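Local coordinates for protein glucoamylase (Thermoanaerobacterium thermosaccharolyticum, PDB 1LF6) that hydrolyses terminal alpha-1,4-linked glucose residues from the non-reducing ends of starch-like chains, probably with release of beta-D-glucose, as a family 15 glucoamylase, at residues E28-A33 / G202-N207; R130-M135 / V247-Q252; S296-S301 / E658-F663; L488-N493 / Q500-I505. All coordinates share one frame; numbering follows the deposited sequence.

Interaction 1 of 4, residues E28-A33 / G202-N207; sequences EEDTWA and GYYKVN
E28 and K205 pair their charges at the protein surface: K205 NZ lies 3.0 Å from E28 OE2 in a salt bridge, the ammonium standing 48° out of the carboxylate plane. Both side chains are extended beyond CG and cross obliquely, which also brings K205 CD to 3.3 Å from E28 CD. Long, flexible residues suit this exposed place, because their alkyl parts can pack while their charged ends stay near water. A backbone bond backs the pair, E28 N donating to Y204 O at 3.0 Å in a nearly straight line (171°). The remaining packing belongs to the Y204 ring. Its in-plane edge faces the carbonyl oxygens of E28 and E29, with Y204 CE2 3.3 Å from E29 O, a placement that suits the slightly positive aromatic C-H rim. D30 CG sits 4.0 Å above one face of this ring, toward the rim, and K205 CG covers the centre of the opposite face. D30 OD2 is hydrogen-bonded to H158 NE2. The arrangement is a turn after an edge strand, 198-203, clasped by the loop that runs to strand 39-42 at the far edge of the same antiparallel sheet, in the beta sandwich of the N-terminal domain.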
# COMPACT_ATOMS: atom_id res chain seq x y z
N GLU A 28 6.83 -3.99 -27.76
CA GLU A 28 7.85 -4.27 -26.76
C GLU A 28 7.23 -4.43 -25.37
O GLU A 28 6.10 -4.00 -25.14
CB GLU A 28 8.88 -3.14 -26.76
CG GLU A 28 10.17 -3.47 -26.05
CD GLU A 28 11.21 -2.40 -26.25
OE1 GLU A 28 11.47 -2.03 -27.42
OE2 GLU A 28 11.77 -1.91 -25.25
N GLU A 29 7.97 -5.04 -24.45
CA GLU A 29 7.53 -5.31 -23.10
C GLU A 29 7.60 -3.98 -22.32
O GLU A 29 8.24 -3.03 -22.73
CB GLU A 29 8.43 -6.34 -22.43
CG GLU A 29 8.26 -7.76 -22.96
CD GLU A 29 9.18 -8.76 -22.27
OE1 GLU A 29 9.10 -9.96 -22.59
OE2 GLU A 29 9.97 -8.32 -21.41
N ASP A 30 6.77 -4.01 -21.35
CA ASP A 30 6.43 -2.79 -20.57
C ASP A 30 6.73 -3.11 -19.11
O ASP A 30 7.14 -4.24 -18.76
CB ASP A 30 5.00 -2.44 -20.88
CG ASP A 30 4.50 -1.06 -20.61
OD1 ASP A 30 5.20 -0.07 -20.36
OD2 ASP A 30 3.25 -0.89 -20.76
N THR A 31 6.38 -2.21 -18.25
CA THR A 31 6.70 -2.17 -16.85
C THR A 31 5.58 -1.50 -16.10
O THR A 31 4.85 -0.69 -16.72
CB THR A 31 8.05 -1.42 -16.68
OG1 THR A 31 8.69 -1.72 -15.46
CG2 THR A 31 8.00 0.03 -17.00
N TRP A 32 5.51 -1.63 -14.81
CA TRP A 32 4.46 -0.89 -14.08
C TRP A 32 4.95 0.51 -13.80
O TRP A 32 6.10 0.87 -14.02
CB TRP A 32 4.08 -1.65 -12.82
CG TRP A 32 3.38 -2.96 -13.11
CD1 TRP A 32 4.02 -4.18 -13.09
CD2 TRP A 32 2.05 -3.19 -13.55
NE1 TRP A 32 3.13 -5.16 -13.44
CE2 TRP A 32 1.91 -4.59 -13.72
CE3 TRP A 32 0.94 -2.36 -13.76
CZ2 TRP A 32 0.72 -5.16 -14.13
CZ3 TRP A 32 -0.24 -2.94 -14.16
CH2 TRP A 32 -0.34 -4.33 -14.34
N ALA A 33 4.06 1.32 -13.24
CA ALA A 33 4.38 2.69 -12.86
C ALA A 33 5.13 2.80 -11.54
O ALA A 33 5.17 1.86 -10.75
CB ALA A 33 3.09 3.52 -12.79
N GLY A 202 -2.06 1.42 -31.14
CA GLY A 202 -0.81 0.89 -31.66
C GLY A 202 -0.01 0.06 -30.67
O GLY A 202 -0.39 -0.09 -29.51
N TYR A 203 1.11 -0.49 -31.14
CA TYR A 203 1.97 -1.32 -30.32
C TYR A 203 3.06 -0.51 -29.63
O TYR A 203 3.71 0.33 -30.26
CB TYR A 203 2.59 -2.42 -31.19
CG TYR A 203 1.57 -3.41 -31.66
CD1 TYR A 203 0.91 -4.24 -30.75
CD2 TYR A 203 1.22 -3.51 -33.01
CE1 TYR A 203 -0.06 -5.13 -31.16
CE2 TYR A 203 0.25 -4.41 -33.43
CZ TYR A 203 -0.39 -5.22 -32.50
OH TYR A 203 -1.37 -6.09 -32.90
N TYR A 204 3.25 -0.78 -28.34
CA TYR A 204 4.23 -0.07 -27.53
C TYR A 204 5.63 -0.04 -28.14
O TYR A 204 6.21 -1.09 -28.45
CB TYR A 204 4.28 -0.70 -26.12
CG TYR A 204 5.23 -0.00 -25.17
CD1 TYR A 204 5.19 1.38 -25.00
CD2 TYR A 204 6.17 -0.73 -24.44
CE1 TYR A 204 6.06 2.02 -24.11
CE2 TYR A 204 7.04 -0.10 -23.55
CZ TYR A 204 6.98 1.28 -23.40
OH TYR A 204 7.84 1.91 -22.53
N LYS A 205 6.17 1.17 -28.30
CA LYS A 205 7.49 1.40 -28.86
C LYS A 205 7.63 1.00 -30.33
O LYS A 205 8.74 0.90 -30.85
CB LYS A 205 8.56 0.68 -28.03
CG LYS A 205 8.84 1.35 -26.70
CD LYS A 205 9.96 0.66 -25.94
CE LYS A 205 10.25 1.37 -24.62
NZ LYS A 205 11.31 0.69 -23.83
N VAL A 206 6.50 0.77 -31.00
CA VAL A 206 6.51 0.40 -32.41
C VAL A 206 5.77 1.47 -33.21
O VAL A 206 6.39 2.23 -33.95
CB VAL A 206 5.83 -0.96 -32.64
CG1 VAL A 206 5.91 -1.34 -34.11
CG2 VAL A 206 6.50 -2.03 -31.78
N ASN A 207 4.46 1.51 -33.05
CA ASN A 207 3.64 2.50 -33.74
C ASN A 207 2.55 3.06 -32.82
O ASN A 207 1.44 3.36 -33.26
CB ASN A 207 3.00 1.89 -34.99
CG ASN A 207 2.38 0.53 -34.73
OD1 ASN A 207 1.65 0.34 -33.75
ND2 ASN A 207 2.64 -0.41 -35.62

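Interaction 2 of 4, residues R130-M135 / V247-Q252; sequences RNSLIM and VLSFGQ. Unlike the reference sequence in segment 247-252: Q252 (reference Gly).
S132 and S249 face each other as a non-hydrogen-bonded pair of two antiparallel strands, their side chains on the same side of the sheet. S249 OG comes to 3.2 Å from S132 CB, meeting the methylene and not the other hydroxyl. The torsion of S132 (chi1 76°) sets its OG between the backbone N and the carbonyl carbon, and that oxygen is hydrogen-bonded to T264 OG1 of helix 254-266. V247 shares this side and brings CG1 to 4.0 Å from S132 CB. Small side chains fit here because the helix lies close over them, touching both S249 and V247.

L133 and L248 project from the reverse side. Each has CG anti to its backbone N, and they meet only loosely, CB to CB at 4.4 Å; L248 goes on to pack against V72 and I75 of strand 70-80. Two backbone bonds join the pair, L133 N to L248 O at 2.7 Å and L248 N to L133 O at 2.9 Å.

N131 centres an inverse gamma turn. Its O takes the N-H of F250 at 3.0 Å and also lies in the plane of the F250 ring, at the edge, while the ring stacks with Y64. N131 ND2 donates to a water that in turn donates to F250 O, and N131 OD1 accepts from K49 N. The backbone bonds therefore fix the register, while hydroxyl, amide and water supply partners for polar groups at the serine side and around N131, and L133 and L248 meet through apolar groups alone.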
# COMPACT_ATOMS: atom_id res chain seq x y z
N ARG A 130 -21.40 3.24 -10.01
CA ARG A 130 -20.97 2.23 -10.96
C ARG A 130 -19.45 2.18 -11.15
O ARG A 130 -18.73 3.06 -10.68
CB ARG A 130 -21.66 2.48 -12.30
CG ARG A 130 -21.49 3.90 -12.82
CD ARG A 130 -22.41 4.18 -14.00
NE ARG A 130 -23.82 4.23 -13.60
CZ ARG A 130 -24.41 5.29 -13.05
NH1 ARG A 130 -25.69 5.24 -12.72
NH2 ARG A 130 -23.72 6.40 -12.84
N ASN A 131 -18.98 1.15 -11.84
CA ASN A 131 -17.55 0.94 -12.06
C ASN A 131 -16.90 1.82 -13.13
O ASN A 131 -16.58 1.34 -14.22
CB ASN A 131 -17.29 -0.53 -12.37
CG ASN A 131 -17.83 -1.46 -11.30
OD1 ASN A 131 -17.63 -1.23 -10.11
ND2 ASN A 131 -18.53 -2.51 -11.71
N SER A 132 -16.70 3.09 -12.81
CA SER A 132 -16.07 4.00 -13.76
C SER A 132 -15.17 5.02 -13.07
O SER A 132 -15.50 5.54 -12.00
CB SER A 132 -17.13 4.73 -14.59
OG SER A 132 -17.75 5.75 -13.83
N LEU A 133 -14.03 5.30 -13.70
CA LEU A 133 -13.08 6.27 -13.18
C LEU A 133 -13.28 7.55 -13.98
O LEU A 133 -13.40 7.50 -15.21
CB LEU A 133 -11.64 5.77 -13.38
CG LEU A 133 -10.55 6.75 -12.94
CD1 LEU A 133 -10.63 6.98 -11.44
CD2 LEU A 133 -9.18 6.19 -13.32
N ILE A 134 -13.33 8.68 -13.29
CA ILE A 134 -13.56 9.95 -13.94
C ILE A 134 -12.39 10.91 -13.80
O ILE A 134 -11.77 11.00 -12.74
CB ILE A 134 -14.81 10.63 -13.34
CG1 ILE A 134 -16.01 9.70 -13.46
CG2 ILE A 134 -15.07 11.95 -14.05
CD1 ILE A 134 -17.18 10.08 -12.58
N MET A 135 -12.09 11.62 -14.88
CA MET A 135 -11.02 12.61 -14.87
C MET A 135 -11.43 13.82 -15.68
O MET A 135 -11.52 13.76 -16.90
CB MET A 135 -9.71 12.06 -15.46
CG MET A 135 -8.65 13.16 -15.63
SD MET A 135 -7.13 12.66 -16.46
CE MET A 135 -7.77 12.26 -18.10
N VAL A 247 -13.77 9.45 -19.23
CA VAL A 247 -14.35 8.39 -18.41
C VAL A 247 -13.86 7.00 -18.82
O VAL A 247 -13.87 6.65 -20.00
CB VAL A 247 -15.90 8.40 -18.48
CG1 VAL A 247 -16.48 7.28 -17.63
CG2 VAL A 247 -16.43 9.75 -18.01
N LEU A 248 -13.43 6.22 -17.83
CA LEU A 248 -12.96 4.86 -18.05
C LEU A 248 -13.86 3.93 -17.26
O LEU A 248 -13.89 3.98 -16.02
CB LEU A 248 -11.51 4.71 -17.60
CG LEU A 248 -10.94 3.29 -17.68
CD1 LEU A 248 -10.84 2.84 -19.13
CD2 LEU A 248 -9.56 3.26 -17.02
N SER A 249 -14.59 3.07 -17.96
CA SER A 249 -15.49 2.14 -17.32
C SER A 249 -15.03 0.70 -17.48
O SER A 249 -14.24 0.38 -18.38
CB SER A 249 -16.91 2.32 -17.87
OG SER A 249 -17.35 3.65 -17.64
N PHE A 250 -15.54 -0.17 -16.62
CA PHE A 250 -15.19 -1.59 -16.63
C PHE A 250 -16.43 -2.46 -16.68
O PHE A 250 -17.51 -2.05 -16.25
CB PHE A 250 -14.39 -1.92 -15.37
CG PHE A 250 -13.10 -1.15 -15.24
CD1 PHE A 250 -11.89 -1.73 -15.61
CD2 PHE A 250 -13.11 0.16 -14.77
CE1 PHE A 250 -10.70 -1.01 -15.51
CE2 PHE A 250 -11.92 0.88 -14.67
CZ PHE A 250 -10.72 0.29 -15.04
N GLY A 251 -16.26 -3.67 -17.20
CA GLY A 251 -17.36 -4.61 -17.30
C GLY A 251 -16.86 -6.00 -17.66
O GLY A 251 -15.68 -6.17 -17.99
N GLN A 252 -17.74 -6.99 -17.60
CA GLN A 252 -17.37 -8.36 -17.94
C GLN A 252 -17.74 -8.64 -19.40
O GLN A 252 -17.69 -9.78 -19.87
CB GLN A 252 -18.10 -9.35 -17.02
CG GLN A 252 -17.70 -10.81 -17.21
CD GLN A 252 -18.54 -11.75 -16.37
OE1 GLN A 252 -19.76 -11.80 -16.51
NE2 GLN A 252 -17.88 -12.50 -15.49
O HOH W 1 -19.37 -3.03 -14.69

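Interaction 3 of 4, residues S296-S301 / E658-F663; sequences SLYYNS and EYVILF
Y298, Y659 and V660 bury the most surface where helices 296-306 and 653-668 cross, the axes of their short segments 9.4 Å apart at closest approach, signed crossing angle -138°. Y298 turns the edge of its ring to V660, CE1 lying 3.8 Å from V660 CG1, and its CD1 meets F663 CD2 at 4.1 Å with the two ring planes 32° apart. Its hydroxyl is hydrogen-bonded to N288 O, so a tyrosine can span the apolar layer and still satisfy its polar end. The branched V660 serves two neighbours, since its other methyl, CG2, rests 3.6 Å from S301 CB.

The Y659 ring is held between two aliphatic groups. L297 CD2 stands over the centre of one face in a CH-pi contact, 3.6 Å from the centroid, and F663 CB covers the opposite face toward the rim. Y659 OH is hydrogen-bonded to E625 OE1. An alanine in place of Y659 would probably open a gap beneath L297 CD2 and leave E625 without this hydroxyl partner. S301 OG, 3.9 Å from Y659 CD1, donates to L297 O at 2.7 Å and is also hydrogen-bonded to H656 ND1, giving this buried hydroxyl two partners.

Helix 618-627 packs on Y659 through V621 and M624, M608 of helix 600-612 touches E658, I661 and L662, and A355 of helix 342-355 touches Y298. The pair thus joins sequence-distant helices of the alpha/alpha barrel.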
# COMPACT_ATOMS: atom_id res chain seq x y z
N SER A 296 -5.25 16.54 9.35
CA SER A 296 -5.38 16.04 7.99
C SER A 296 -4.72 14.70 7.74
O SER A 296 -5.29 13.82 7.10
CB SER A 296 -4.84 17.07 6.99
OG SER A 296 -3.45 17.26 7.16
N LEU A 297 -3.50 14.52 8.25
CA LEU A 297 -2.81 13.26 8.04
C LEU A 297 -3.55 12.12 8.71
O LEU A 297 -3.54 10.99 8.21
CB LEU A 297 -1.37 13.33 8.56
CG LEU A 297 -0.46 12.14 8.23
CD1 LEU A 297 -0.52 11.84 6.74
CD2 LEU A 297 0.97 12.46 8.64
N TYR A 298 -4.20 12.40 9.83
CA TYR A 298 -4.97 11.39 10.55
C TYR A 298 -6.12 10.92 9.66
O TYR A 298 -6.29 9.73 9.42
CB TYR A 298 -5.53 11.98 11.84
CG TYR A 298 -6.65 11.17 12.48
CD1 TYR A 298 -6.38 9.96 13.13
CD2 TYR A 298 -7.96 11.63 12.47
CE1 TYR A 298 -7.40 9.24 13.76
CE2 TYR A 298 -8.99 10.92 13.10
CZ TYR A 298 -8.70 9.73 13.75
OH TYR A 298 -9.71 9.06 14.41
N TYR A 299 -6.91 11.87 9.16
CA TYR A 299 -8.02 11.52 8.29
C TYR A 299 -7.52 10.90 6.99
O TYR A 299 -8.07 9.91 6.50
CB TYR A 299 -8.87 12.77 8.02
CG TYR A 299 -9.72 13.19 9.20
CD1 TYR A 299 -10.77 12.38 9.64
CD2 TYR A 299 -9.47 14.38 9.88
CE1 TYR A 299 -11.56 12.75 10.75
CE2 TYR A 299 -10.25 14.76 10.99
CZ TYR A 299 -11.29 13.93 11.42
OH TYR A 299 -12.05 14.31 12.51
N ASN A 300 -6.46 11.47 6.42
CA ASN A 300 -5.90 10.93 5.18
C ASN A 300 -5.52 9.47 5.39
O ASN A 300 -5.88 8.60 4.59
CB ASN A 300 -4.67 11.74 4.74
CG ASN A 300 -4.21 11.38 3.32
OD1 ASN A 300 -3.05 11.04 3.10
ND2 ASN A 300 -5.12 11.46 2.37
N SER A 301 -4.81 9.19 6.48
CA SER A 301 -4.38 7.83 6.78
C SER A 301 -5.57 6.88 6.93
O SER A 301 -5.56 5.79 6.38
CB SER A 301 -3.55 7.80 8.07
OG SER A 301 -2.38 8.60 7.94
N GLU A 658 0.46 2.99 11.87
CA GLU A 658 1.36 3.33 12.95
C GLU A 658 1.24 4.83 13.25
O GLU A 658 1.23 5.22 14.41
CB GLU A 658 2.80 2.99 12.59
CG GLU A 658 3.80 3.16 13.74
CD GLU A 658 3.61 2.13 14.85
OE1 GLU A 658 2.79 1.21 14.68
OE2 GLU A 658 4.29 2.26 15.89
N TYR A 659 1.15 5.66 12.21
CA TYR A 659 1.02 7.10 12.43
C TYR A 659 -0.26 7.41 13.20
O TYR A 659 -0.25 8.21 14.14
CB TYR A 659 1.01 7.89 11.12
CG TYR A 659 0.67 9.35 11.35
CD1 TYR A 659 -0.66 9.80 11.26
CD2 TYR A 659 1.64 10.26 11.76
CE1 TYR A 659 -1.00 11.11 11.60
CE2 TYR A 659 1.30 11.58 12.10
CZ TYR A 659 -0.02 11.99 12.01
OH TYR A 659 -0.37 13.27 12.37
N VAL A 660 -1.36 6.80 12.79
CA VAL A 660 -2.65 7.01 13.46
C VAL A 660 -2.55 6.66 14.94
O VAL A 660 -2.93 7.45 15.80
CB VAL A 660 -3.76 6.16 12.80
CG1 VAL A 660 -5.04 6.21 13.63
CG2 VAL A 660 -4.03 6.68 11.41
N ILE A 661 -2.02 5.47 15.23
CA ILE A 661 -1.89 5.02 16.61
C ILE A 661 -0.94 5.90 17.43
O ILE A 661 -1.19 6.16 18.61
CB ILE A 661 -1.42 3.54 16.65
CG1 ILE A 661 -2.53 2.64 16.10
CG2 ILE A 661 -1.06 3.12 18.07
CD1 ILE A 661 -2.10 1.23 15.76
N LEU A 662 0.13 6.37 16.80
CA LEU A 662 1.10 7.23 17.49
C LEU A 662 0.49 8.59 17.77
O LEU A 662 0.59 9.12 18.87
CB LEU A 662 2.35 7.41 16.62
CG LEU A 662 3.36 8.44 17.12
CD1 LEU A 662 3.85 8.03 18.50
CD2 LEU A 662 4.52 8.56 16.14
N PHE A 663 -0.14 9.16 16.74
CA PHE A 663 -0.80 10.45 16.84
C PHE A 663 -1.78 10.45 18.01
O PHE A 663 -1.76 11.35 18.85
CB PHE A 663 -1.55 10.73 15.53
CG PHE A 663 -2.40 11.97 15.56
CD1 PHE A 663 -1.82 13.22 15.55
CD2 PHE A 663 -3.79 11.87 15.61
CE1 PHE A 663 -2.61 14.38 15.60
CE2 PHE A 663 -4.59 13.01 15.66
CZ PHE A 663 -4.00 14.27 15.65

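Interaction 4 of 4, residues L488-N493 / Q500-I505; sequences LTYTEN and QYYIRI
A short antiparallel beta hairpin, strands 490-491 and 501-502, follows helix 468-489, and its non-hydrogen-bonded pair is Y490 with Y502. Their rings form a T-shaped contact: the edge of Y490 points at the face of Y502, with Y490 CD2 3.9 Å above the ring centre and the planes 65° apart. CG of Y490 is anti to the backbone N (chi1 -173°), directed to the facing strand, and the ring's CD2 comes to 3.5 Å from Y501 C. An alanine in place of Y490 would probably leave the Y502 face without its aromatic edge and uncover the backbone of Y501. At the rim of Y502, T489 OG1 comes within 3.3 Å of CD2; that hydroxyl is bonded to I485 O, and Y502 OH to D486.

On the other side T491 CG2 sits over the face of Y501, 3.9 Å from the centroid, and touches I503 CG2. T491 OG1 accepts from N493 N in an ST turn, a double use suiting threonine. T491 and Y501 exchange two backbone bonds, and I503 N adds a third to T489 O at 3.0 Å. R504 salt-bridges E439 and E435, so these backbone bonds are likely to help place it beside the probable catalytic E435.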
# COMPACT_ATOMS: atom_id res chain seq x y z
N LEU A 488 17.56 -16.46 25.69
CA LEU A 488 17.68 -16.86 24.29
C LEU A 488 18.07 -15.76 23.31
O LEU A 488 18.65 -16.04 22.27
CB LEU A 488 16.36 -17.49 23.82
CG LEU A 488 16.00 -18.85 24.41
CD1 LEU A 488 14.59 -19.24 23.99
CD2 LEU A 488 17.00 -19.90 23.95
N THR A 489 17.79 -14.50 23.64
CA THR A 489 18.08 -13.42 22.70
C THR A 489 18.95 -12.27 23.17
O THR A 489 19.38 -11.45 22.36
CB THR A 489 16.75 -12.82 22.17
OG1 THR A 489 16.09 -12.13 23.24
CG2 THR A 489 15.82 -13.92 21.67
N TYR A 490 19.22 -12.21 24.47
CA TYR A 490 20.04 -11.13 25.01
C TYR A 490 21.52 -11.53 25.14
O TYR A 490 21.88 -12.35 25.98
CB TYR A 490 19.48 -10.72 26.38
CG TYR A 490 20.14 -9.51 26.99
CD1 TYR A 490 20.99 -9.63 28.10
CD2 TYR A 490 19.90 -8.23 26.49
CE1 TYR A 490 21.57 -8.50 28.69
CE2 TYR A 490 20.47 -7.10 27.07
CZ TYR A 490 21.30 -7.25 28.17
OH TYR A 490 21.86 -6.13 28.75
N THR A 491 22.37 -10.96 24.29
CA THR A 491 23.79 -11.28 24.36
C THR A 491 24.49 -10.38 25.36
O THR A 491 24.07 -9.25 25.62
CB THR A 491 24.48 -11.14 22.98
OG1 THR A 491 25.81 -11.68 23.06
CG2 THR A 491 24.56 -9.66 22.57
N GLU A 492 25.57 -10.90 25.94
CA GLU A 492 26.38 -10.16 26.89
C GLU A 492 27.81 -10.28 26.39
O GLU A 492 28.76 -9.84 27.04
CB GLU A 492 26.23 -10.79 28.27
CG GLU A 492 24.79 -10.79 28.76
CD GLU A 492 24.53 -11.77 29.87
OE1 GLU A 492 24.90 -11.47 31.03
OE2 GLU A 492 23.98 -12.86 29.59
N ASN A 493 27.94 -10.85 25.20
CA ASN A 493 29.25 -11.05 24.58
C ASN A 493 29.26 -10.52 23.14
O ASN A 493 29.95 -11.07 22.28
CB ASN A 493 29.55 -12.55 24.56
CG ASN A 493 31.00 -12.85 24.25
OD1 ASN A 493 31.32 -13.94 23.78
ND2 ASN A 493 31.88 -11.90 24.51
N GLN A 500 26.37 -5.65 25.52
CA GLN A 500 25.13 -6.10 26.14
C GLN A 500 23.91 -5.54 25.41
O GLN A 500 23.70 -4.33 25.40
CB GLN A 500 25.09 -5.65 27.60
CG GLN A 500 26.20 -6.25 28.46
CD GLN A 500 26.57 -5.35 29.63
OE1 GLN A 500 27.47 -4.52 29.53
NE2 GLN A 500 25.85 -5.51 30.74
N TYR A 501 23.12 -6.43 24.81
CA TYR A 501 21.93 -6.01 24.06
C TYR A 501 21.17 -7.18 23.45
O TYR A 501 21.72 -8.26 23.26
CB TYR A 501 22.34 -5.06 22.93
CG TYR A 501 23.49 -5.56 22.07
CD1 TYR A 501 24.82 -5.27 22.40
CD2 TYR A 501 23.26 -6.33 20.92
CE1 TYR A 501 25.88 -5.70 21.60
CE2 TYR A 501 24.31 -6.77 20.12
CZ TYR A 501 25.62 -6.45 20.47
OH TYR A 501 26.67 -6.83 19.66
N TYR A 502 19.89 -6.96 23.15
CA TYR A 502 19.09 -7.97 22.48
C TYR A 502 19.59 -7.96 21.04
O TYR A 502 19.82 -6.89 20.47
CB TYR A 502 17.60 -7.62 22.47
CG TYR A 502 16.89 -7.77 23.80
CD1 TYR A 502 16.52 -6.66 24.55
CD2 TYR A 502 16.61 -9.04 24.31
CE1 TYR A 502 15.89 -6.80 25.78
CE2 TYR A 502 15.98 -9.19 25.55
CZ TYR A 502 15.62 -8.06 26.28
OH TYR A 502 15.04 -8.22 27.52
N ILE A 503 19.76 -9.14 20.44
CA ILE A 503 20.20 -9.19 19.06
C ILE A 503 18.97 -9.36 18.18
O ILE A 503 17.87 -9.58 18.69
CB ILE A 503 21.20 -10.35 18.81
CG1 ILE A 503 20.53 -11.71 19.07
CG2 ILE A 503 22.41 -10.16 19.71
CD1 ILE A 503 21.50 -12.91 18.92
N ARG A 504 19.13 -9.25 16.87
CA ARG A 504 18.01 -9.40 15.96
C ARG A 504 17.39 -10.79 16.10
O ARG A 504 16.17 -10.93 16.26
CB ARG A 504 18.44 -9.19 14.51
CG ARG A 504 17.30 -9.39 13.53
CD ARG A 504 17.72 -9.27 12.08
NE ARG A 504 16.63 -9.64 11.17
CZ ARG A 504 16.78 -9.88 9.88
NH1 ARG A 504 15.73 -10.21 9.14
NH2 ARG A 504 17.99 -9.80 9.32
N ILE A 505 18.23 -11.81 16.03
CA ILE A 505 17.73 -13.17 16.14
C ILE A 505 18.86 -14.16 16.43
O ILE A 505 19.95 -14.06 15.88
CB ILE A 505 16.96 -13.54 14.84
CG1 ILE A 505 16.17 -14.84 15.04
CG2 ILE A 505 17.93 -13.64 13.67
CD1 ILE A 505 15.06 -15.02 14.03

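Overall arrangement
Interaction 1 is a surface contact, whereas interactions 2, 3 and 4 are mostly buried, and the chemistry follows. Interaction 1 relies on an ion pair open to water; interaction 2 on backbone bonds between two long strands; interaction 3 on apolar and aromatic side chains between helices; interaction 4 combines a few strand bonds with tyrosine packing. The first two, about 23 Å apart between centres, belong to the N-terminal beta domain, and their segments alternate along the chain. The other two lie in the helical catalytic domain, their nearest atoms about 17 Å apart, and the local hairpin of interaction 4 falls between the widely separated helices of interaction 3. Of the four, interaction 4 comes closest to a probable catalytic residue.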